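Local coordinates for putative diflavin flavoprotein A 3 (PDB 3FNI) that probably serves as the FMN-binding, flavodoxin-like module of a flavodiiron protein that passes electrons from NADH to oxygen, reducing it to water, at residues A[141-144]-A[145-149]; A[43-47]-A[48-52]. One frame throughout, in Å; residues are numbered along the deposited sequence.

Interaction 1: A[141-144]-A[145-149]; sequences TDLG and QWVTR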
loop_
_atom_site.group_PDB
_atom_site.type_symbol
_atom_site.label_atom_id
_atom_site.label_comp_id
_atom_site.label_asym_id
_atom_site.label_seq_id
_atom_site.Cartn_x
_atom_site.Cartn_y
_atom_site.Cartn_z
ATOM N N THR A 141 9.285 6.954 -3.413
ATOM C CA THR A 141 9.537 8.251 -4.017
ATOM C C THR A 141 8.721 8.388 -5.295
ATOM O O THR A 141 8.065 9.402 -5.511
ATOM C CB THR A 141 11.028 8.413 -4.351
ATOM O OG1 THR A 141 11.779 8.482 -3.136
ATOM C CG2 THR A 141 11.268 9.667 -5.162
ATOM N N ASP A 142 8.769 7.358 -6.138
ATOM C CA ASP A 142 8.038 7.361 -7.396
ATOM C C ASP A 142 6.559 7.656 -7.196
ATOM O O ASP A 142 5.982 8.463 -7.920
ATOM C CB ASP A 142 8.190 6.012 -8.105
ATOM C CG ASP A 142 9.511 5.878 -8.829
ATOM O OD1 ASP A 142 10.429 6.683 -8.553
ATOM O OD2 ASP A 142 9.637 4.960 -9.669
ATOM N N LEU A 143 5.950 6.990 -6.220
ATOM C CA LEU A 143 4.538 7.182 -5.931
ATOM C C LEU A 143 4.308 8.582 -5.395
ATOM O O LEU A 143 3.341 9.240 -5.760
ATOM C CB LEU A 143 4.055 6.153 -4.906
ATOM C CG LEU A 143 2.570 6.261 -4.537
ATOM C CD1 LEU A 143 1.712 6.138 -5.800
ATOM C CD2 LEU A 143 2.201 5.167 -3.515
ATOM N N GLY A 144 5.207 9.028 -4.522
ATOM C CA GLY A 144 5.099 10.359 -3.953
ATOM C C GLY A 144 5.160 11.417 -5.041
ATOM O O GLY A 144 4.448 12.419 -4.971
ATOM N N GLN A 145 6.010 11.194 -6.043
ATOM C CA GLN A 145 6.147 12.136 -7.150
ATOM C C GLN A 145 4.890 12.099 -8.009
ATOM O O GLN A 145 4.423 13.130 -8.483
ATOM C CB GLN A 145 7.369 11.792 -8.009
ATOM C CG GLN A 145 8.703 11.900 -7.271
ATOM C CD GLN A 145 9.898 11.647 -8.174
ATOM O OE1 GLN A 145 10.088 10.543 -8.678
ATOM N NE2 GLN A 145 10.705 12.676 -8.386
ATOM N N TRP A 146 4.348 10.901 -8.204
ATOM C CA TRP A 146 3.143 10.739 -8.994
ATOM C C TRP A 146 2.000 11.498 -8.317
ATOM O O TRP A 146 1.261 12.231 -8.974
ATOM C CB TRP A 146 2.794 9.259 -9.122
ATOM C CG TRP A 146 1.576 9.006 -9.945
ATOM C CD1 TRP A 146 1.517 8.817 -11.300
ATOM C CD2 TRP A 146 0.225 8.932 -9.470
ATOM N NE1 TRP A 146 0.212 8.627 -11.694
ATOM C CE2 TRP A 146 -0.600 8.691 -10.592
ATOM C CE3 TRP A 146 -0.367 9.043 -8.204
ATOM C CZ2 TRP A 146 -1.985 8.563 -10.486
ATOM C CZ3 TRP A 146 -1.748 8.917 -8.097
ATOM C CH2 TRP A 146 -2.540 8.676 -9.234
ATOM N N VAL A 147 1.864 11.322 -7.002
ATOM C CA VAL A 147 0.827 12.003 -6.223
ATOM C C VAL A 147 0.969 13.520 -6.381
ATOM O O VAL A 147 -0.018 14.234 -6.597
ATOM C CB VAL A 147 0.926 11.642 -4.708
ATOM C CG1 VAL A 147 0.016 12.551 -3.879
ATOM C CG2 VAL A 147 0.534 10.181 -4.491
ATOM N N THR A 148 2.198 14.014 -6.270
ATOM C CA THR A 148 2.441 15.446 -6.412
ATOM C C THR A 148 1.990 15.935 -7.788
ATOM O O THR A 148 1.271 16.930 -7.888
ATOM C CB THR A 148 3.925 15.783 -6.221
ATOM O OG1 THR A 148 4.335 15.376 -4.913
ATOM C CG2 THR A 148 4.156 17.289 -6.377
ATOM N N ARG A 149 2.415 15.230 -8.837
ATOM C CA ARG A 149 2.045 15.581 -10.207
ATOM C C ARG A 149 0.539 15.475 -10.452
ATOM O O ARG A 149 -0.014 16.174 -11.302
ATOM C CB ARG A 149 2.781 14.687 -11.218
ATOM C CG ARG A 149 4.185 15.158 -11.568
ATOM C CD ARG A 149 4.756 14.454 -12.799
ATOM N NE ARG A 149 5.597 13.308 -12.457
ATOM C CZ ARG A 149 5.137 12.100 -12.155
ATOM N NH1 ARG A 149 3.834 11.868 -12.158
ATOM N NH2 ARG A 149 5.979 11.125 -11.839
HETATM O O HOH W 1 11.861 8.763 -9.087
#

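Interaction 2: A[43-47]-A[48-52]; sequences AAVDL and QELRE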
loop_
_atom_site.group_PDB
_atom_site.type_symbol
_atom_site.label_atom_id
_atom_site.label_comp_id
_atom_site.label_asym_id
_atom_site.label_seq_id
_atom_site.Cartn_x
_atom_site.Cartn_y
_atom_site.Cartn_z
ATOM N N ALA A 43 -4.904 -5.442 13.052
ATOM C CA ALA A 43 -5.682 -4.864 14.140
ATOM C C ALA A 43 -7.055 -4.450 13.622
ATOM O O ALA A 43 -7.166 -3.846 12.554
ATOM C CB ALA A 43 -4.954 -3.663 14.733
ATOM N N ALA A 44 -8.097 -4.782 14.382
ATOM C CA ALA A 44 -9.469 -4.458 14.004
ATOM C C ALA A 44 -9.626 -2.976 13.697
ATOM O O ALA A 44 -9.071 -2.126 14.393
ATOM C CB ALA A 44 -10.430 -4.863 15.120
ATOM N N VAL A 45 -10.389 -2.670 12.653
ATOM C CA VAL A 45 -10.606 -1.285 12.265
ATOM C C VAL A 45 -12.071 -0.979 11.998
ATOM O O VAL A 45 -12.846 -1.855 11.614
ATOM C CB VAL A 45 -9.804 -0.927 11.000
ATOM C CG1 VAL A 45 -8.316 -0.926 11.305
ATOM C CG2 VAL A 45 -10.117 -1.921 9.898
ATOM N N ASP A 46 -12.433 0.282 12.215
ATOM C CA ASP A 46 -13.786 0.765 11.992
ATOM C C ASP A 46 -13.983 0.854 10.486
ATOM O O ASP A 46 -13.386 1.699 9.818
ATOM C CB ASP A 46 -13.951 2.146 12.626
ATOM C CG ASP A 46 -15.372 2.663 12.544
ATOM O OD1 ASP A 46 -15.936 2.697 11.431
ATOM O OD2 ASP A 46 -15.921 3.041 13.601
ATOM N N LEU A 47 -14.826 -0.022 9.960
ATOM C CA LEU A 47 -15.094 -0.080 8.531
ATOM C C LEU A 47 -15.483 1.246 7.887
ATOM O O LEU A 47 -15.110 1.517 6.746
ATOM C CB LEU A 47 -16.184 -1.113 8.257
ATOM C CG LEU A 47 -15.923 -2.505 8.830
ATOM C CD1 LEU A 47 -17.058 -3.421 8.418
ATOM C CD2 LEU A 47 -14.583 -3.042 8.340
ATOM N N GLN A 48 -16.236 2.070 8.606
ATOM C CA GLN A 48 -16.666 3.342 8.044
ATOM C C GLN A 48 -15.551 4.371 7.980
ATOM O O GLN A 48 -15.479 5.160 7.035
ATOM C CB GLN A 48 -17.844 3.910 8.833
ATOM C CG GLN A 48 -18.602 4.969 8.062
ATOM C CD GLN A 48 -18.963 4.505 6.657
ATOM O OE1 GLN A 48 -19.656 3.498 6.479
ATOM N NE2 GLN A 48 -18.486 5.237 5.649
ATOM N N GLU A 49 -14.682 4.367 8.985
ATOM C CA GLU A 49 -13.578 5.309 9.005
ATOM C C GLU A 49 -12.512 4.804 8.042
ATOM O O GLU A 49 -11.732 5.589 7.504
ATOM C CB GLU A 49 -13.016 5.457 10.424
ATOM C CG GLU A 49 -12.044 4.371 10.849
ATOM C CD GLU A 49 -11.449 4.619 12.229
ATOM O OE1 GLU A 49 -10.515 3.879 12.608
ATOM O OE2 GLU A 49 -11.913 5.544 12.936
ATOM N N LEU A 50 -12.491 3.492 7.817
ATOM C CA LEU A 50 -11.535 2.888 6.888
ATOM C C LEU A 50 -11.901 3.280 5.459
ATOM O O LEU A 50 -11.020 3.473 4.623
ATOM C CB LEU A 50 -11.535 1.360 7.016
ATOM C CG LEU A 50 -10.659 0.593 6.012
ATOM C CD1 LEU A 50 -9.212 1.070 6.098
ATOM C CD2 LEU A 50 -10.746 -0.911 6.296
ATOM N N ARG A 51 -13.202 3.386 5.185
ATOM C CA ARG A 51 -13.679 3.780 3.856
ATOM C C ARG A 51 -13.336 5.247 3.628
ATOM O O ARG A 51 -12.988 5.652 2.522
ATOM C CB ARG A 51 -15.200 3.632 3.735
ATOM C CG ARG A 51 -15.740 2.220 3.785
ATOM C CD ARG A 51 -17.169 2.177 3.230
ATOM N NE ARG A 51 -17.695 0.816 3.196
ATOM C CZ ARG A 51 -17.967 0.095 4.278
ATOM N NH1 ARG A 51 -17.771 0.607 5.487
ATOM N NH2 ARG A 51 -18.411 -1.147 4.154
ATOM N N GLU A 52 -13.460 6.037 4.689
ATOM C CA GLU A 52 -13.171 7.458 4.633
ATOM C C GLU A 52 -11.702 7.724 4.402
ATOM O O GLU A 52 -11.336 8.669 3.703
ATOM C CB GLU A 52 -13.550 8.137 5.936
ATOM C CG GLU A 52 -15.017 8.346 6.165
ATOM C CD GLU A 52 -15.240 9.327 7.284
ATOM O OE1 GLU A 52 -14.878 9.004 8.440
ATOM O OE2 GLU A 52 -15.753 10.432 7.003
#

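Interaction 1: A[141-144]-A[145-149]
Gln-145 lies back along the helix over the turn that begins at Thr-141, and its side chain can be followed atom by atom. Its CB rests against two carbonyl oxygens of that turn, those of Thr-141 and Asp-142. CG, turned to the side of the backbone N by a chi1 of -63°, comes down on Thr-141 O at 3.1 Å. From there the chain runs extended, and the threonine methyl lies alongside its outer half, with Thr-141 CG2 3.9 Å from Gln-145 CD. The hydroxyl of Thr-141 is engaged elsewhere, with Gly-28 O and Glu-137. At the tip, a water bridges two acceptors, 2.5 Å from Gln-145 OE1 and 2.6 Å from Asp-142 OD1. Carboxylate and amide planes lie 24° apart with this water joining them.

Leu-143 faces the sheet. Its CD1 reaches Trp-146 CE3 at 4.3 Å, approaching the indole obliquely, and also meets Val-147 CG2; branched and aromatic carbons suit this inner side, where Ala-89 and Val-61 add further apolar surface. Gly-144 O receives two donors of one residue, Thr-148 N and Thr-148 OG1, each at 3.0 Å and from opposite faces of the carbonyl plane. A threonine fits here because its short hydroxyl folds back onto the preceding turn. The chemistry thus divides by side: carbon meets carbon toward the sheet, while elsewhere the Thr-148 hydroxyl bonds to a helix carbonyl and the bridging water may ease the closeness of the Asp-142 and Gln-145 acceptor oxygens.

Interaction 2: A[43-47]-A[48-52]
Asp-46 OD1 is gripped by two backbone amides of the first helical turn. Glu-49 N donates to it over 3.2 Å, a fairly straight bond (N-H...O 154°) from above the carboxylate plane, and Gln-48 N adds a weak one at 2.9 Å. CG swings opposite the backbone N (chi1 -175°), carrying the carboxylate to amides that lack the i-4 carbonyl partners of later turns; Glu-49 N has a second, weak bond to Asp-46 O. Leu-50 N binds Asp-46 O at 2.8 Å, starting the helical pattern.

Glu-49 folds its CG back against Asp-46 CB, 3.4 Å away, while Asp-46 OD2 and Glu-49 OE2 stay 4.8 Å apart; this proximity of like charges is probably eased by the helix N-terminus. Val-45 CG2 crosses to Leu-50 CD2 at 3.8 Å, with Leu-50 buried and also resting on Thr-79. Arg-51 N bonds to Leu-47 O at 3.1 Å from above the carbonyl plane, and its side chain curls back beside that oxygen. An aspartate binding the early amides, flanked by an apolar contact from the residue before it to the fourth after it, is typical of a helix N-cap with a hydrophobic staple.

Both contacts are local and belong to one flavodoxin-like domain, whose parallel sheet has the strand order 2-1-3-4-5. Interaction 2 comes first along the chain, spanning the loop after strand 35-40 and the start of helix 47-55; interaction 1 follows much later, wholly within helix 130-152. Their centres are 25 Å apart and their nearest atoms about 14 Å, so they do not touch. One deals with the start of a short surface helix that rests on helix 70-83, the other with the C-terminal half of a long helix laid against strands 57-63 and 89-93. Thus one contact caps and begins a helix, while the other gives a helix an apolar side on the sheet and polar groups away from it.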